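Local coordinates for coproheme decarboxylase (Thermus thermophilus, PDB 1VDH), which catalyses the hydrogen peroxide-dependent, stepwise decarboxylation of Fe-coproporphyrin III to heme b, the last step of coproporphyrin-dependent heme biosynthesis, at residues W15-D20 against F108-E113; V142-M147 against G199-S204. All blocks are in the same frame, centred on the assembly; numbering follows the deposited sequence.

Contact 1: W15-D20 against F108-E113; sequences WHVLHD and FYSVVE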
ATOM      1  N   TRP A  15       9.809 -15.616 -26.695  1.00 10.01           N
ATOM      2  CA  TRP A  15      10.149 -14.197 -26.675  1.00  9.03           C
ATOM      3  C   TRP A  15       9.997 -13.577 -25.290  1.00  8.23           C
ATOM      4  O   TRP A  15       9.162 -14.009 -24.490  1.00  7.58           O
ATOM      5  CB  TRP A  15       9.255 -13.417 -27.645  1.00 10.61           C
ATOM      6  CG  TRP A  15       9.710 -13.401 -29.078  1.00 11.63           C
ATOM      7  CD1 TRP A  15      10.952 -13.724 -29.559  1.00 14.52           C
ATOM      8  CD2 TRP A  15       8.927 -13.018 -30.215  1.00 12.01           C
ATOM      9  NE1 TRP A  15      10.988 -13.557 -30.926  1.00 13.74           N
ATOM     10  CE2 TRP A  15       9.757 -13.127 -31.353  1.00 12.73           C
ATOM     11  CE3 TRP A  15       7.600 -12.592 -30.383  1.00 12.34           C
ATOM     12  CZ2 TRP A  15       9.304 -12.829 -32.643  1.00 12.73           C
ATOM     13  CZ3 TRP A  15       7.148 -12.294 -31.667  1.00 11.42           C
ATOM     14  CH2 TRP A  15       8.001 -12.415 -32.780  1.00  9.95           C
ATOM     15  N   HIS A  16      10.830 -12.579 -25.013  1.00  8.88           N
ATOM     16  CA  HIS A  16      10.777 -11.842 -23.756  1.00  7.10           C
ATOM     17  C   HIS A  16       9.703 -10.788 -23.975  1.00  8.28           C
ATOM     18  O   HIS A  16       9.511 -10.316 -25.094  1.00  6.08           O
ATOM     19  CB  HIS A  16      12.123 -11.195 -23.449  1.00  6.80           C
ATOM     20  CG  HIS A  16      13.191 -12.183 -23.098  1.00  7.50           C
ATOM     21  ND1 HIS A  16      14.069 -11.992 -22.053  1.00  7.00           N
ATOM     22  CD2 HIS A  16      13.509 -13.382 -23.644  1.00  6.46           C
ATOM     23  CE1 HIS A  16      14.883 -13.030 -21.971  1.00  7.98           C
ATOM     24  NE2 HIS A  16      14.564 -13.886 -22.924  1.00  7.82           N
ATOM     25  N   VAL A  17       9.000 -10.431 -22.908  1.00  8.44           N
ATOM     26  CA  VAL A  17       7.900  -9.486 -23.001  1.00  6.99           C
ATOM     27  C   VAL A  17       7.987  -8.332 -22.013  1.00  7.90           C
ATOM     28  O   VAL A  17       8.307  -8.527 -20.840  1.00  9.31           O
ATOM     29  CB  VAL A  17       6.554 -10.208 -22.731  1.00  6.81           C
ATOM     30  CG1 VAL A  17       5.388  -9.304 -23.074  1.00  3.95           C
ATOM     31  CG2 VAL A  17       6.478 -11.523 -23.504  1.00  7.42           C
ATOM     32  N   LEU A  18       7.669  -7.135 -22.489  1.00  6.98           N
ATOM     33  CA  LEU A  18       7.653  -5.967 -21.625  1.00  7.98           C
ATOM     34  C   LEU A  18       6.337  -5.212 -21.761  1.00  8.54           C
ATOM     35  O   LEU A  18       5.937  -4.828 -22.865  1.00  8.53           O
ATOM     36  CB  LEU A  18       8.813  -5.012 -21.927  1.00  8.19           C
ATOM     37  CG  LEU A  18       8.762  -3.691 -21.140  1.00 12.03           C
ATOM     38  CD1 LEU A  18       8.949  -3.955 -19.647  1.00 10.22           C
ATOM     39  CD2 LEU A  18       9.829  -2.726 -21.642  1.00  9.46           C
ATOM     40  N   HIS A  19       5.632  -5.072 -20.643  1.00  7.35           N
ATOM     41  CA  HIS A  19       4.400  -4.297 -20.609  1.00  7.06           C
ATOM     42  C   HIS A  19       4.838  -2.973 -20.012  1.00  6.60           C
ATOM     43  O   HIS A  19       5.374  -2.934 -18.906  1.00  7.27           O
ATOM     44  CB  HIS A  19       3.349  -4.938 -19.702  1.00  4.77           C
ATOM     45  CG  HIS A  19       2.615  -6.068 -20.342  1.00  5.32           C
ATOM     46  ND1 HIS A  19       3.148  -7.335 -20.448  1.00  4.91           N
ATOM     47  CD2 HIS A  19       1.385  -6.126 -20.902  1.00  4.31           C
ATOM     48  CE1 HIS A  19       2.275  -8.125 -21.044  1.00  5.30           C
ATOM     49  NE2 HIS A  19       1.198  -7.416 -21.330  1.00  2.78           N
ATOM     50  N   ASP A  20       4.635  -1.895 -20.754  1.00  7.30           N
ATOM     51  CA  ASP A  20       5.030  -0.574 -20.295  1.00  7.38           C
ATOM     52  C   ASP A  20       3.789   0.306 -20.251  1.00  7.95           C
ATOM     53  O   ASP A  20       3.336   0.803 -21.285  1.00  7.14           O
ATOM     54  CB  ASP A  20       6.086   0.001 -21.257  1.00  8.92           C
ATOM     55  CG  ASP A  20       6.689   1.321 -20.780  1.00  9.26           C
ATOM     56  OD1 ASP A  20       6.130   1.991 -19.882  1.00  7.00           O
ATOM     57  OD2 ASP A  20       7.740   1.701 -21.331  1.00 10.89           O
ATOM     58  N   PHE A 108       5.668  -4.681 -16.449  1.00  5.68           N
ATOM     59  CA  PHE A 108       5.831  -6.098 -16.175  1.00  7.85           C
ATOM     60  C   PHE A 108       6.826  -6.689 -17.159  1.00  8.31           C
ATOM     61  O   PHE A 108       6.733  -6.454 -18.366  1.00  9.23           O
ATOM     62  CB  PHE A 108       4.492  -6.835 -16.289  1.00  7.49           C
ATOM     63  CG  PHE A 108       4.449  -8.140 -15.533  1.00  6.80           C
ATOM     64  CD1 PHE A 108       4.408  -8.148 -14.142  1.00  6.69           C
ATOM     65  CD2 PHE A 108       4.446  -9.357 -16.210  1.00  5.40           C
ATOM     66  CE1 PHE A 108       4.364  -9.351 -13.433  1.00  5.23           C
ATOM     67  CE2 PHE A 108       4.402 -10.563 -15.514  1.00  6.47           C
ATOM     68  CZ  PHE A 108       4.361 -10.562 -14.120  1.00  4.68           C
ATOM     69  N   TYR A 109       7.821  -7.386 -16.627  1.00  7.63           N
ATOM     70  CA  TYR A 109       8.824  -8.037 -17.454  1.00  9.09           C
ATOM     71  C   TYR A 109       8.621  -9.540 -17.306  1.00  9.32           C
ATOM     72  O   TYR A 109       8.630 -10.071 -16.193  1.00  9.43           O
ATOM     73  CB  TYR A 109      10.241  -7.639 -17.033  1.00  7.74           C
ATOM     74  CG  TYR A 109      11.316  -8.478 -17.692  1.00  8.28           C
ATOM     75  CD1 TYR A 109      12.341  -9.046 -16.936  1.00  7.77           C
ATOM     76  CD2 TYR A 109      11.293  -8.728 -19.070  1.00  7.96           C
ATOM     77  CE1 TYR A 109      13.316  -9.843 -17.530  1.00  8.53           C
ATOM     78  CE2 TYR A 109      12.264  -9.527 -19.672  1.00  8.36           C
ATOM     79  CZ  TYR A 109      13.273 -10.081 -18.895  1.00  8.04           C
ATOM     80  OH  TYR A 109      14.240 -10.875 -19.474  1.00  7.33           O
ATOM     81  N   SER A 110       8.436 -10.218 -18.435  1.00  8.99           N
ATOM     82  CA  SER A 110       8.205 -11.651 -18.423  1.00  8.75           C
ATOM     83  C   SER A 110       8.714 -12.314 -19.697  1.00  9.52           C
ATOM     84  O   SER A 110       9.167 -11.635 -20.617  1.00  9.16           O
ATOM     85  CB  SER A 110       6.707 -11.919 -18.256  1.00  8.36           C
ATOM     86  OG  SER A 110       5.974 -11.350 -19.330  1.00  7.81           O
ATOM     87  N   VAL A 111       8.634 -13.644 -19.740  1.00  8.42           N
ATOM     88  CA  VAL A 111       9.079 -14.416 -20.897  1.00  7.10           C
ATOM     89  C   VAL A 111       7.983 -15.395 -21.320  1.00  5.50           C
ATOM     90  O   VAL A 111       7.487 -16.159 -20.492  1.00  6.09           O
ATOM     91  CB  VAL A 111      10.373 -15.220 -20.576  1.00  8.72           C
ATOM     92  CG1 VAL A 111      10.800 -16.043 -21.782  1.00  8.64           C
ATOM     93  CG2 VAL A 111      11.506 -14.278 -20.169  1.00  7.55           C
ATOM     94  N   VAL A 112       7.599 -15.360 -22.597  1.00  6.91           N
ATOM     95  CA  VAL A 112       6.565 -16.263 -23.119  1.00  6.05           C
ATOM     96  C   VAL A 112       6.894 -17.678 -22.665  1.00  8.84           C
ATOM     97  O   VAL A 112       8.006 -18.171 -22.876  1.00  8.35           O
ATOM     98  CB  VAL A 112       6.457 -16.187 -24.665  1.00  7.86           C
ATOM     99  CG1 VAL A 112       5.502 -17.260 -25.192  1.00  5.58           C
ATOM    100  CG2 VAL A 112       5.944 -14.809 -25.075  1.00  4.99           C
ATOM    101  N   GLU A 113       5.932 -18.304 -21.996  1.00  7.81           N
ATOM    102  CA  GLU A 113       6.125 -19.632 -21.440  1.00 10.25           C
ATOM    103  C   GLU A 113       5.063 -20.648 -21.838  1.00 10.83           C
ATOM    104  O   GLU A 113       3.868 -20.356 -21.808  1.00 11.84           O
ATOM    105  CB  GLU A 113       6.160 -19.513 -19.913  1.00  8.51           C
ATOM    106  CG  GLU A 113       6.431 -20.809 -19.166  1.00  8.76           C
ATOM    107  CD  GLU A 113       6.056 -20.705 -17.705  1.00 10.02           C
ATOM    108  OE1 GLU A 113       6.856 -20.163 -16.910  1.00  9.34           O
ATOM    109  OE2 GLU A 113       4.944 -21.153 -17.354  1.00 10.65           O
TER
HETATM  110  O   HOH W   1       5.424  -8.560 -19.564  1.00  6.10           O
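V17 is the tightly packed part of this antiparallel pairing: its CG2 meets V112 CG2 at 3.7 Å, and V17 CB lies 3.6 Å from S110 OG. Between the strands, V17 N donates to S110 O in a short bond of 2.6 Å, arriving above the carbonyl plane.

On the same face the H19-F108 end, still buried, is looser and hydrated. F108 swings its ring away; side chain to side chain the two meet CB to CB, at 4.1 Å, and they exchange two backbone hydrogen bonds, N to O each way. A water bridges F108 O, H19 ND1 and S110 OG, donating to F108 O at 2.8 Å. D201 also holds H19 NE2, and S188 holds S110 OG.

On the other face H16 ND1 and Y109 OH share a hydrogen bond of 2.8 Å, bent (136°), either able to donate; the rings meet rim to rim, planes 34° apart. V111 CG2 sits 3.9 Å from the H16 ring centroid, a CH-pi contact covering one face. An alanine at H16 would probably lose this buried bond and the support for V111 CG2. Helix 83-95 and a second subunit pack here, a sheet backed by helices as in the alpha-beta barrel of the chlorite dismutase family.

Contact 2: V142-M147 against G199-S204; sequences VCFYPM and GVDLFS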
ATOM      1  N   VAL A 142      -7.167  -5.596 -25.566  1.00  7.16           N
ATOM      2  CA  VAL A 142      -6.243  -6.403 -24.793  1.00  6.34           C
ATOM      3  C   VAL A 142      -6.642  -6.370 -23.323  1.00  7.03           C
ATOM      4  O   VAL A 142      -7.186  -5.374 -22.836  1.00  7.62           O
ATOM      5  CB  VAL A 142      -4.771  -5.897 -24.906  1.00  6.81           C
ATOM      6  CG1 VAL A 142      -4.616  -4.524 -24.249  1.00  4.83           C
ATOM      7  CG2 VAL A 142      -3.820  -6.902 -24.247  1.00  8.10           C
ATOM      8  N   CYS A 143      -6.445  -7.499 -22.654  1.00  6.11           N
ATOM      9  CA  CYS A 143      -6.689  -7.630 -21.225  1.00  6.79           C
ATOM     10  C   CYS A 143      -5.401  -8.202 -20.655  1.00  6.97           C
ATOM     11  O   CYS A 143      -4.953  -9.271 -21.083  1.00  5.71           O
ATOM     12  CB  CYS A 143      -7.831  -8.602 -20.920  1.00  7.17           C
ATOM     13  SG  CYS A 143      -7.902  -9.130 -19.157  1.00  8.52           S
ATOM     14  N   PHE A 144      -4.766  -7.458 -19.756  1.00  5.60           N
ATOM     15  CA  PHE A 144      -3.543  -7.932 -19.121  1.00  5.61           C
ATOM     16  C   PHE A 144      -3.707  -8.008 -17.617  1.00  6.32           C
ATOM     17  O   PHE A 144      -4.241  -7.089 -16.995  1.00  6.64           O
ATOM     18  CB  PHE A 144      -2.341  -7.018 -19.406  1.00  5.82           C
ATOM     19  CG  PHE A 144      -1.145  -7.315 -18.524  1.00  6.61           C
ATOM     20  CD1 PHE A 144      -0.852  -6.505 -17.424  1.00  5.47           C
ATOM     21  CD2 PHE A 144      -0.370  -8.448 -18.743  1.00  5.04           C
ATOM     22  CE1 PHE A 144       0.189  -6.828 -16.555  1.00  6.04           C
ATOM     23  CE2 PHE A 144       0.674  -8.783 -17.881  1.00  6.33           C
ATOM     24  CZ  PHE A 144       0.954  -7.972 -16.782  1.00  4.04           C
ATOM     25  N   TYR A 145      -3.182  -9.079 -17.036  1.00  6.52           N
ATOM     26  CA  TYR A 145      -3.201  -9.258 -15.594  1.00  6.32           C
ATOM     27  C   TYR A 145      -2.133 -10.253 -15.184  1.00  7.23           C
ATOM     28  O   TYR A 145      -1.829 -11.188 -15.929  1.00  6.78           O
ATOM     29  CB  TYR A 145      -4.570  -9.739 -15.098  1.00  8.77           C
ATOM     30  CG  TYR A 145      -4.997 -11.100 -15.608  1.00  8.46           C
ATOM     31  CD1 TYR A 145      -4.768 -12.254 -14.856  1.00  9.64           C
ATOM     32  CD2 TYR A 145      -5.671 -11.227 -16.820  1.00  9.15           C
ATOM     33  CE1 TYR A 145      -5.206 -13.499 -15.298  1.00  9.68           C
ATOM     34  CE2 TYR A 145      -6.111 -12.467 -17.270  1.00  8.88           C
ATOM     35  CZ  TYR A 145      -5.875 -13.596 -16.504  1.00 10.08           C
ATOM     36  OH  TYR A 145      -6.313 -14.818 -16.954  1.00 12.64           O
ATOM     37  N   PRO A 146      -1.451  -9.984 -14.061  1.00  6.78           N
ATOM     38  CA  PRO A 146      -0.415 -10.886 -13.567  1.00  6.31           C
ATOM     39  C   PRO A 146      -1.076 -11.816 -12.542  1.00  7.56           C
ATOM     40  O   PRO A 146      -2.175 -11.525 -12.048  1.00  8.22           O
ATOM     41  CB  PRO A 146       0.571  -9.926 -12.909  1.00  8.09           C
ATOM     42  CG  PRO A 146      -0.333  -8.910 -12.293  1.00  5.30           C
ATOM     43  CD  PRO A 146      -1.380  -8.677 -13.379  1.00  7.35           C
ATOM     44  N   MET A 147      -0.424 -12.927 -12.223  1.00  6.70           N
ATOM     45  CA  MET A 147      -0.986 -13.860 -11.252  1.00  6.25           C
ATOM     46  C   MET A 147       0.068 -14.809 -10.703  1.00  5.95           C
ATOM     47  O   MET A 147       1.145 -14.958 -11.282  1.00  4.39           O
ATOM     48  CB  MET A 147      -2.127 -14.681 -11.883  1.00  7.52           C
ATOM     49  CG  MET A 147      -1.696 -15.646 -12.992  1.00 11.42           C
ATOM     50  SD  MET A 147      -3.084 -16.627 -13.666  1.00 13.02           S
ATOM     51  CE  MET A 147      -3.348 -17.802 -12.351  1.00 14.26           C
ATOM     52  N   GLY A 199       2.353 -13.562 -16.314  1.00  6.61           N
ATOM     53  CA  GLY A 199       1.705 -12.417 -16.912  1.00  7.84           C
ATOM     54  C   GLY A 199       0.732 -13.050 -17.895  1.00  7.76           C
ATOM     55  O   GLY A 199       1.063 -14.061 -18.528  1.00  9.12           O
ATOM     56  N   VAL A 200      -0.483 -12.518 -17.985  1.00  7.88           N
ATOM     57  CA  VAL A 200      -1.473 -13.059 -18.910  1.00  7.09           C
ATOM     58  C   VAL A 200      -2.033 -11.976 -19.827  1.00  7.00           C
ATOM     59  O   VAL A 200      -2.501 -10.942 -19.356  1.00  6.41           O
ATOM     60  CB  VAL A 200      -2.671 -13.709 -18.168  1.00  6.93           C
ATOM     61  CG1 VAL A 200      -3.658 -14.296 -19.180  1.00  6.53           C
ATOM     62  CG2 VAL A 200      -2.190 -14.801 -17.212  1.00  6.29           C
ATOM     63  N   ASP A 201      -1.963 -12.221 -21.133  1.00  5.16           N
ATOM     64  CA  ASP A 201      -2.494 -11.305 -22.138  1.00  7.33           C
ATOM     65  C   ASP A 201      -3.614 -11.992 -22.898  1.00  6.29           C
ATOM     66  O   ASP A 201      -3.416 -13.069 -23.465  1.00  6.05           O
ATOM     67  CB  ASP A 201      -1.423 -10.904 -23.150  1.00  8.27           C
ATOM     68  CG  ASP A 201      -0.413  -9.955 -22.574  1.00  8.79           C
ATOM     69  OD1 ASP A 201      -0.737  -8.755 -22.433  1.00  9.11           O
ATOM     70  OD2 ASP A 201       0.700 -10.414 -22.259  1.00  8.56           O
ATOM     71  N   LEU A 202      -4.797 -11.394 -22.864  1.00  5.78           N
ATOM     72  CA  LEU A 202      -5.947 -11.921 -23.593  1.00  6.83           C
ATOM     73  C   LEU A 202      -6.246 -10.908 -24.695  1.00  6.27           C
ATOM     74  O   LEU A 202      -6.154  -9.703 -24.471  1.00  4.20           O
ATOM     75  CB  LEU A 202      -7.169 -12.059 -22.670  1.00  7.45           C
ATOM     76  CG  LEU A 202      -7.028 -12.902 -21.392  1.00  8.44           C
ATOM     77  CD1 LEU A 202      -8.372 -12.959 -20.658  1.00  7.05           C
ATOM     78  CD2 LEU A 202      -6.549 -14.307 -21.729  1.00  8.15           C
ATOM     79  N   PHE A 203      -6.566 -11.399 -25.889  1.00  7.49           N
ATOM     80  CA  PHE A 203      -6.873 -10.533 -27.021  1.00  7.21           C
ATOM     81  C   PHE A 203      -8.233 -10.925 -27.582  1.00  7.62           C
ATOM     82  O   PHE A 203      -8.513 -12.113 -27.765  1.00 10.00           O
ATOM     83  CB  PHE A 203      -5.805 -10.675 -28.107  1.00  7.99           C
ATOM     84  CG  PHE A 203      -4.413 -10.349 -27.641  1.00  7.03           C
ATOM     85  CD1 PHE A 203      -4.007  -9.029 -27.485  1.00  7.78           C
ATOM     86  CD2 PHE A 203      -3.504 -11.365 -27.372  1.00  8.94           C
ATOM     87  CE1 PHE A 203      -2.708  -8.723 -27.071  1.00  7.23           C
ATOM     88  CE2 PHE A 203      -2.203 -11.071 -26.957  1.00  9.76           C
ATOM     89  CZ  PHE A 203      -1.806  -9.748 -26.807  1.00  9.61           C
ATOM     90  N   SER A 204      -9.068  -9.929 -27.869  1.00  7.65           N
ATOM     91  CA  SER A 204     -10.410 -10.184 -28.393  1.00  7.70           C
ATOM     92  C   SER A 204     -10.971  -8.931 -29.041  1.00  7.12           C
ATOM     93  O   SER A 204     -10.505  -7.827 -28.771  1.00  6.61           O
ATOM     94  CB  SER A 204     -11.346 -10.607 -27.248  1.00  7.28           C
ATOM     95  OG  SER A 204     -12.630 -10.976 -27.732  1.00  8.83           O
TER
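C143 O is the best-held polar atom here, gripped twice: L202 N donates an almost straight hydrogen bond of 2.8 Å (168°), and D201 CA adds a CA-H...O contact at 3.4 Å. The return bond from C143 N to L202 O, and the pair between Y145 and V200, complete four backbone hydrogen bonds, with each acceptor met in its carbonyl plane.

Side chains carry the rest. Y145, predicted to be the active-site residue, has CG in the crowded position between backbone N and carbonyl carbon (chi1 63°), which lays its ring alongside V200. CB of V200 stands over one face, 3.7 Å from the Y145 ring centroid, while its CG1 comes within 3.5 Å of Y145 CZ near the hydroxyl end. L202 CD1 touches the ring at its edge, 4.1 Å from Y145 CE2, and the M147 side chain crosses V200 obliquely, SD 4.1 Å from V200 CG2. V200, with F232, probably restricts rotation of the tyrosine ring. On the opposite side of the sheet D201 brings OD1 to 3.7 Å from F144 CD2, the carboxylate inclined 33° to the ring; H19 hydrogen-bonds the same OD1 and stacks its ring on F144. Further along, V142 CG2 packs 3.5 Å from F203 CE1.

Strand 227-237 pairs with the other edge of 142-147, and its F232 stacks on Y145; strand 184-189 pairs with 199-204. F210 of helix 207-217 packs on C143 and L202, whereas F144 and P146 face Y106 of strand 102-116.

Contacts 1 and 2 come in series along the chain, contact 1 closing before contact 2 opens, and strands 102-116 and 141-152 follow one another directly. Both belong to one curled antiparallel sheet, in which strand 184-189 lies between 102-116 and 198-204. Their centres are 11 Å apart, and the curl brings their side chains together: H19 NE2 makes a probable hydrogen bond of 2.6 Å to D201 OD1, and F108 CG packs 3.7 Å from F144 CZ. Contact 2 holds three residues of the predicted coproheme site, Y145, P146 and M147, and F108 touches P146, so the predicted site is in direct packing contact with contact 1 through F108.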